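Local coordinates for protein aldehyde dehydrogenase (Trypanosoma brucei, PDB 5MYP) that probably oxidises aldehydes to carboxylic acids with NAD+ as coenzyme, as a glycosomal member of the aldehyde dehydrogenase family captured here in its apo form, at residues Pro79-Asn82 against Glu83-Leu87; Gln323-Met326 against Glu327-Lys330; Thr479-Ser482 against Arg483-Ser487. One frame throughout, in Å; residues are numbered along the deposited sequence. Where two conformers were deposited one is given.

Overall arrangement
All three contacts are local, between successive turns of a helix. Contact 1, on helix 69-95, and contact 2, where helix 319-328 runs into a 3-10 turn, lie on opposite sides of the chain's centre, with centres about 38 Å apart; both turn apolar side chains into the fold. Contact 3, on the C-terminal helix 479-489, is mostly at the surface, its centre about 56 Å from the centre of the chain. In contacts 1 and 2 an arginine lies against an aromatic ring four residues on, nearly parallel in contact 1 and steeply inclined in contact 2. Contact 3 relies on lysine and serine and faces Asp70 of the second subunit, at the start of that subunit's helix 69-95.

Contact 1: Pro79-Asn82 against Glu83-Leu87; sequences PLRN and EVWHL
His86 N reaches Asn82 O at 2.9 Å, and Glu83 N meets Pro79 O at the same 2.9 Å. Between them come the bonds Val84 N to Leu80 O and Trp85 N to Arg81 O. The helix kinks at Pro79, whose N gives no bond to the preceding turn. The Glu83 carboxylate leads away from the turn and is gripped at both oxygens, by Gln136 NE2 and Gly446 N; His86 NE2 is bonded to Tyr94 OH. On the outer side Arg81 runs alongside Trp85 over one indole face, the guanidinium and ring planes only 5° apart. CG starts the overlap near the rim, NE lies 3.4 Å from CZ2 of Trp85, and CZ is 3.7 Å from its CH2. The bend at chi3 (77°) in Arg81 lays the guanidinium flat. Arg81 NH1 also makes a weak hydrogen bond to Leu488 O of the second subunit. Leu80, Val84 and Leu87 pack on helix 132-143, while Arg81, Val84 and Trp85 touch Leu47 of helix 36-52. The arrangement is that of a long helix packed between helices 36-52 and 132-143 in the N-terminal, coenzyme-binding part of the aldehyde dehydrogenase fold.

Contact 2: Gln323-Met326 against Glu327-Lys330; sequences QRLM and EFMK. Unlike the reference sequence in segment 323-326: Gln323 (reference His).
The Arg324 guanidinium receives the edge of the Phe328 ring over one face: CZ of Phe328 stands above its centre, 3.4 Å from CZ of Arg324. The two planes are 71° apart, so the ring rim rather than its face meets the cation, with Arg324 NH2 in the ring plane at that edge, 3.5 Å from CZ of Phe328. One face of the ring carries the backbone instead, Arg324 O lying 3.5 Å from CG of Phe328. An extended chain from CG to NE takes the guanidinium out to the far rim. There it is held by a salt bridge from NH2 to Glu364 and by bonds to the carbonyls of Glu365 and Ile366, which should fix its rotation. Leu325 CD2 touches Phe328 CD2 at 4.1 Å, and Met326 SD lies 3.8 Å from the methyl CE of Met329, the two methionines running side by side. The bonds Glu327 N to Gln323 O and Phe328 N to Arg324 O are alpha-helical. Met329 N turns to Met326 O at 3.3 Å, a bond from above the carbonyl plane that marks the change to 3-10 geometry. Leu325, Met326 and Met329 rest on Ile347 of strand 346-353. A helix end thus packs on the sheet of the catalytic domain, its arginine holding the Glu-Glu-Ile-Phe-Gly-Pro motif, which in related aldehyde dehydrogenases helps bind the nicotinamide ribose.

Contact 3: Thr479-Ser482 against Arg483-Ser487; sequences TAKS and RVLNS
Ser482 O accepts Asn486 N at 2.8 Å, and the Asn486 side chain comes close to the same oxygen, its CG 3.0 Å from Ser482 O, without a hydrogen bond from the amide group. With OG beside its own backbone N (chi1 -61°), the Ser482 hydroxyl faces back along the helix, within hydrogen-bonding distance of both Thr478 O and Asp70 OD2 of the second subunit, which probably share its one proton. One small hydroxyl therefore ties the first turn to the neighbouring chain.

Arg483 meets the preceding turn through its root alone. CB lies 3.6 Å from Ala480 O, and the backbone N bonds to Thr479 O at 3.1 Å. The extended chain carries the guanidinium away from the turn.

This is the opening of the last modelled helix, 479-489. Thr478 OG1 takes the N-H of Lys481, as threonines at the start of helices commonly do. The helix lies at the end of a C-terminal tail beyond the oligomerisation strands, and its contacts with Arg69 and Asp70 of the second subunit make it part of the dimer interface.

Lys481 is buried. Its aliphatic stem lies alongside Leu485, CG 4.1 Å from CD1, and its carbonyl receives Leu485 N at 2.9 Å. Bends at chi3 and chi4 (-65° and -53°) fold the ammonium back to the carbonyl oxygens of Phe474 and Val472, which take hydrogen bonds from it; nearby Asp70 of the second subunit may help offset its charge. Both Lys481 and Leu485 also pack on that Asp70, and Leu485 and Val484 touch Val472.

Contact 1: Pro79-Asn82 against Glu83-Leu87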
# COMPACT_ATOMS: atom_id res chain seq x y z
N PRO A 79 -11.01 -13.45 19.44
CA PRO A 79 -10.80 -12.63 18.24
C PRO A 79 -10.66 -13.42 16.93
O PRO A 79 -11.17 -12.99 15.91
CB PRO A 79 -9.50 -11.87 18.55
CG PRO A 79 -9.52 -11.74 20.02
CD PRO A 79 -10.13 -13.02 20.54
N LEU A 80 -9.98 -14.56 16.98
CA LEU A 80 -9.88 -15.45 15.82
C LEU A 80 -11.24 -16.01 15.40
O LEU A 80 -11.55 -16.04 14.21
CB LEU A 80 -8.89 -16.59 16.07
CG LEU A 80 -7.40 -16.21 15.99
CD1 LEU A 80 -6.55 -17.39 16.41
CD2 LEU A 80 -7.01 -15.74 14.59
N ARG A 81 -12.03 -16.46 16.37
CA ARG A 81 -13.39 -16.96 16.10
C ARG A 81 -14.25 -15.89 15.44
O ARG A 81 -14.91 -16.15 14.43
CB ARG A 81 -14.06 -17.46 17.38
CG ARG A 81 -15.35 -18.21 17.15
CD ARG A 81 -16.03 -18.55 18.46
NE ARG A 81 -16.70 -17.38 19.03
CZ ARG A 81 -17.21 -17.32 20.26
NH1 ARG A 81 -17.13 -18.35 21.11
NH2 ARG A 81 -17.81 -16.19 20.66
N ASN A 82 -14.22 -14.68 16.00
CA ASN A 82 -14.97 -13.55 15.45
C ASN A 82 -14.50 -13.17 14.05
O ASN A 82 -15.32 -12.81 13.20
CB ASN A 82 -14.88 -12.33 16.38
CG ASN A 82 -15.56 -12.56 17.72
OD1 ASN A 82 -16.42 -13.42 17.87
ND2 ASN A 82 -15.16 -11.78 18.72
N GLU A 83 -13.19 -13.25 13.81
CA GLU A 83 -12.62 -12.97 12.48
C GLU A 83 -13.13 -13.95 11.42
O GLU A 83 -13.51 -13.53 10.33
CB GLU A 83 -11.09 -13.01 12.53
CG GLU A 83 -10.39 -12.51 11.27
CD GLU A 83 -10.47 -11.00 11.09
OE1 GLU A 83 -10.85 -10.27 12.03
OE2 GLU A 83 -10.12 -10.53 9.98
N VAL A 84 -13.14 -15.24 11.74
CA VAL A 84 -13.64 -16.25 10.80
C VAL A 84 -15.12 -16.01 10.50
O VAL A 84 -15.52 -16.01 9.33
CB VAL A 84 -13.47 -17.71 11.29
CG1 VAL A 84 -14.08 -18.67 10.26
CG2 VAL A 84 -12.01 -18.06 11.51
N TRP A 85 -15.92 -15.81 11.54
CA TRP A 85 -17.37 -15.57 11.37
C TRP A 85 -17.61 -14.32 10.51
O TRP A 85 -18.45 -14.36 9.61
CB TRP A 85 -18.09 -15.37 12.71
CG TRP A 85 -18.17 -16.52 13.64
CD1 TRP A 85 -17.67 -17.78 13.47
CD2 TRP A 85 -18.77 -16.51 14.95
NE1 TRP A 85 -17.95 -18.56 14.57
CE2 TRP A 85 -18.61 -17.81 15.49
CE3 TRP A 85 -19.43 -15.53 15.72
CZ2 TRP A 85 -19.09 -18.15 16.77
CZ3 TRP A 85 -19.90 -15.88 16.98
CH2 TRP A 85 -19.73 -17.18 17.49
N HIS A 86 -16.88 -13.24 10.80
CA HIS A 86 -16.94 -12.02 10.00
C HIS A 86 -16.66 -12.30 8.52
O HIS A 86 -17.44 -11.91 7.66
CB HIS A 86 -15.95 -10.98 10.53
CG HIS A 86 -15.89 -9.72 9.73
ND1 HIS A 86 -16.41 -8.53 10.18
CD2 HIS A 86 -15.38 -9.46 8.50
CE1 HIS A 86 -16.23 -7.59 9.27
NE2 HIS A 86 -15.60 -8.14 8.24
N LEU A 87 -15.55 -12.98 8.24
CA LEU A 87 -15.12 -13.22 6.86
C LEU A 87 -16.08 -14.12 6.08
O LEU A 87 -16.36 -13.85 4.92
CB LEU A 87 -13.68 -13.76 6.81
CG LEU A 87 -12.60 -12.74 7.21
CD1 LEU A 87 -11.24 -13.42 7.36
CD2 LEU A 87 -12.51 -11.58 6.21

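Contact 2: Gln323-Met326 against Glu327-Lys330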
# COMPACT_ATOMS: atom_id res chain seq x y z
N GLN A 323 17.23 -8.72 31.13
CA GLN A 323 18.32 -7.84 31.56
C GLN A 323 18.14 -6.41 31.04
O GLN A 323 18.39 -5.45 31.77
CB GLN A 323 19.68 -8.39 31.12
CG GLN A 323 20.06 -9.71 31.80
CD GLN A 323 21.12 -10.49 31.04
OE1 GLN A 323 22.00 -9.91 30.41
NE2 GLN A 323 21.05 -11.81 31.13
N ARG A 324 17.71 -6.27 29.79
CA ARG A 324 17.40 -4.96 29.18
C ARG A 324 16.33 -4.19 29.97
O ARG A 324 16.48 -3.00 30.23
CB ARG A 324 16.95 -5.17 27.73
CG ARG A 324 16.53 -3.91 26.97
CD ARG A 324 16.19 -4.25 25.53
NE ARG A 324 15.54 -3.14 24.83
CZ ARG A 324 14.24 -2.83 24.88
NH1 ARG A 324 13.37 -3.52 25.62
NH2 ARG A 324 13.80 -1.78 24.19
N LEU A 325 15.26 -4.90 30.36
CA LEU A 325 14.18 -4.30 31.14
C LEU A 325 14.61 -3.93 32.56
O LEU A 325 14.23 -2.88 33.07
CB LEU A 325 12.96 -5.23 31.18
CG LEU A 325 12.25 -5.40 29.83
CD1 LEU A 325 11.38 -6.65 29.82
CD2 LEU A 325 11.43 -4.17 29.47
N MET A 326 15.42 -4.78 33.19
CA MET A 326 15.98 -4.47 34.51
C MET A 326 16.88 -3.23 34.47
O MET A 326 16.83 -2.40 35.38
CB MET A 326 16.73 -5.67 35.10
CG MET A 326 15.87 -6.88 35.44
SD MET A 326 14.43 -6.54 36.48
CE MET A 326 15.23 -6.00 37.99
N GLU A 327 17.69 -3.08 33.41
CA GLU A 327 18.51 -1.87 33.23
C GLU A 327 17.69 -0.59 33.01
O GLU A 327 18.12 0.49 33.40
CB GLU A 327 19.53 -2.03 32.09
CG GLU A 327 20.70 -2.96 32.38
CD GLU A 327 21.50 -2.53 33.60
OE1 GLU A 327 21.58 -3.34 34.55
OE2 GLU A 327 22.03 -1.40 33.62
N PHE A 328 16.51 -0.72 32.38
CA PHE A 328 15.59 0.41 32.21
C PHE A 328 15.11 1.04 33.52
O PHE A 328 14.79 2.23 33.55
CB PHE A 328 14.36 0.04 31.36
CG PHE A 328 14.61 -0.09 29.87
CD1 PHE A 328 15.75 0.46 29.24
CD2 PHE A 328 13.66 -0.72 29.07
CE1 PHE A 328 15.92 0.33 27.87
CE2 PHE A 328 13.84 -0.84 27.70
CZ PHE A 328 14.97 -0.31 27.10
N MET A 329 15.06 0.26 34.60
CA MET A 329 14.70 0.79 35.93
C MET A 329 15.68 1.85 36.45
O MET A 329 15.31 2.64 37.33
CB MET A 329 14.57 -0.34 36.96
CG MET A 329 13.41 -1.30 36.70
SD MET A 329 13.23 -2.53 38.01
CE MET A 329 12.09 -3.68 37.23
N LYS A 330 16.90 1.88 35.92
CA LYS A 330 17.92 2.87 36.30
C LYS A 330 17.62 4.27 35.75
O LYS A 330 18.13 5.26 36.27
CB LYS A 330 19.31 2.45 35.81
CG LYS A 330 19.77 1.06 36.23
CD LYS A 330 19.91 0.91 37.73
CE LYS A 330 20.37 -0.50 38.10
NZ LYS A 330 21.63 -0.90 37.42

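Contact 3: Thr479-Ser482 against Arg483-Ser487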
# COMPACT_ATOMS: atom_id res chain seq x y z
N THR A 479 -5.67 22.44 -38.55
CA THR A 479 -5.95 23.79 -38.05
C THR A 479 -7.32 23.86 -37.36
O THR A 479 -7.48 24.58 -36.37
CB THR A 479 -5.89 24.83 -39.19
OG1 THR A 479 -6.71 24.39 -40.28
CG2 THR A 479 -4.45 25.00 -39.69
N ALA A 480 -8.29 23.11 -37.88
CA ALA A 480 -9.62 22.97 -37.27
C ALA A 480 -9.58 22.39 -35.86
O ALA A 480 -10.26 22.89 -34.96
CB ALA A 480 -10.52 22.12 -38.17
N LYS A 481 -8.79 21.33 -35.66
CA LYS A 481 -8.62 20.72 -34.34
C LYS A 481 -7.96 21.68 -33.35
O LYS A 481 -8.39 21.77 -32.20
CB LYS A 481 -7.79 19.44 -34.42
CG LYS A 481 -7.74 18.64 -33.12
CD LYS A 481 -6.61 17.62 -33.11
CE LYS A 481 -6.80 16.53 -34.15
NZ LYS A 481 -8.13 15.87 -34.06
N SER A 482 -6.93 22.39 -33.80
CA SER A 482 -6.25 23.40 -32.99
C SER A 482 -7.21 24.48 -32.49
O SER A 482 -7.15 24.88 -31.32
CB SER A 482 -5.11 24.04 -33.77
OG SER A 482 -4.14 23.07 -34.13
N ARG A 483 -8.10 24.94 -33.37
CA ARG A 483 -9.13 25.92 -33.01
C ARG A 483 -10.13 25.37 -31.97
O ARG A 483 -10.55 26.10 -31.06
CB ARG A 483 -9.88 26.39 -34.25
CG ARG A 483 -10.54 27.74 -34.07
CD ARG A 483 -11.19 28.23 -35.35
NE ARG A 483 -11.48 29.66 -35.30
CZ ARG A 483 -12.48 30.21 -34.63
NH1 ARG A 483 -12.64 31.53 -34.65
NH2 ARG A 483 -13.33 29.47 -33.92
N VAL A 484 -10.50 24.10 -32.11
CA VAL A 484 -11.40 23.42 -31.17
C VAL A 484 -10.76 23.29 -29.78
O VAL A 484 -11.39 23.60 -28.77
CB VAL A 484 -11.84 22.02 -31.70
CG1 VAL A 484 -12.60 21.23 -30.64
CG2 VAL A 484 -12.69 22.16 -32.96
N LEU A 485 -9.50 22.84 -29.74
CA LEU A 485 -8.76 22.72 -28.48
C LEU A 485 -8.42 24.06 -27.84
O LEU A 485 -8.48 24.19 -26.61
CB LEU A 485 -7.49 21.87 -28.66
CG LEU A 485 -7.73 20.38 -28.90
CD1 LEU A 485 -6.46 19.71 -29.37
CD2 LEU A 485 -8.25 19.71 -27.63
N ASN A 486 -8.05 25.06 -28.65
CA ASN A 486 -7.80 26.42 -28.15
C ASN A 486 -9.04 27.07 -27.52
O ASN A 486 -8.90 27.89 -26.60
CB ASN A 486 -7.24 27.33 -29.26
CG ASN A 486 -5.80 27.00 -29.63
OD1 ASN A 486 -5.12 26.24 -28.94
ND2 ASN A 486 -5.33 27.57 -30.73
N SER A 487 -10.23 26.71 -28.00
CA SER A 487 -11.49 27.19 -27.41
C SER A 487 -11.72 26.66 -25.98
O SER A 487 -12.32 27.35 -25.15
CB SER A 487 -12.68 26.82 -28.30
OG SER A 487 -13.85 27.53 -27.90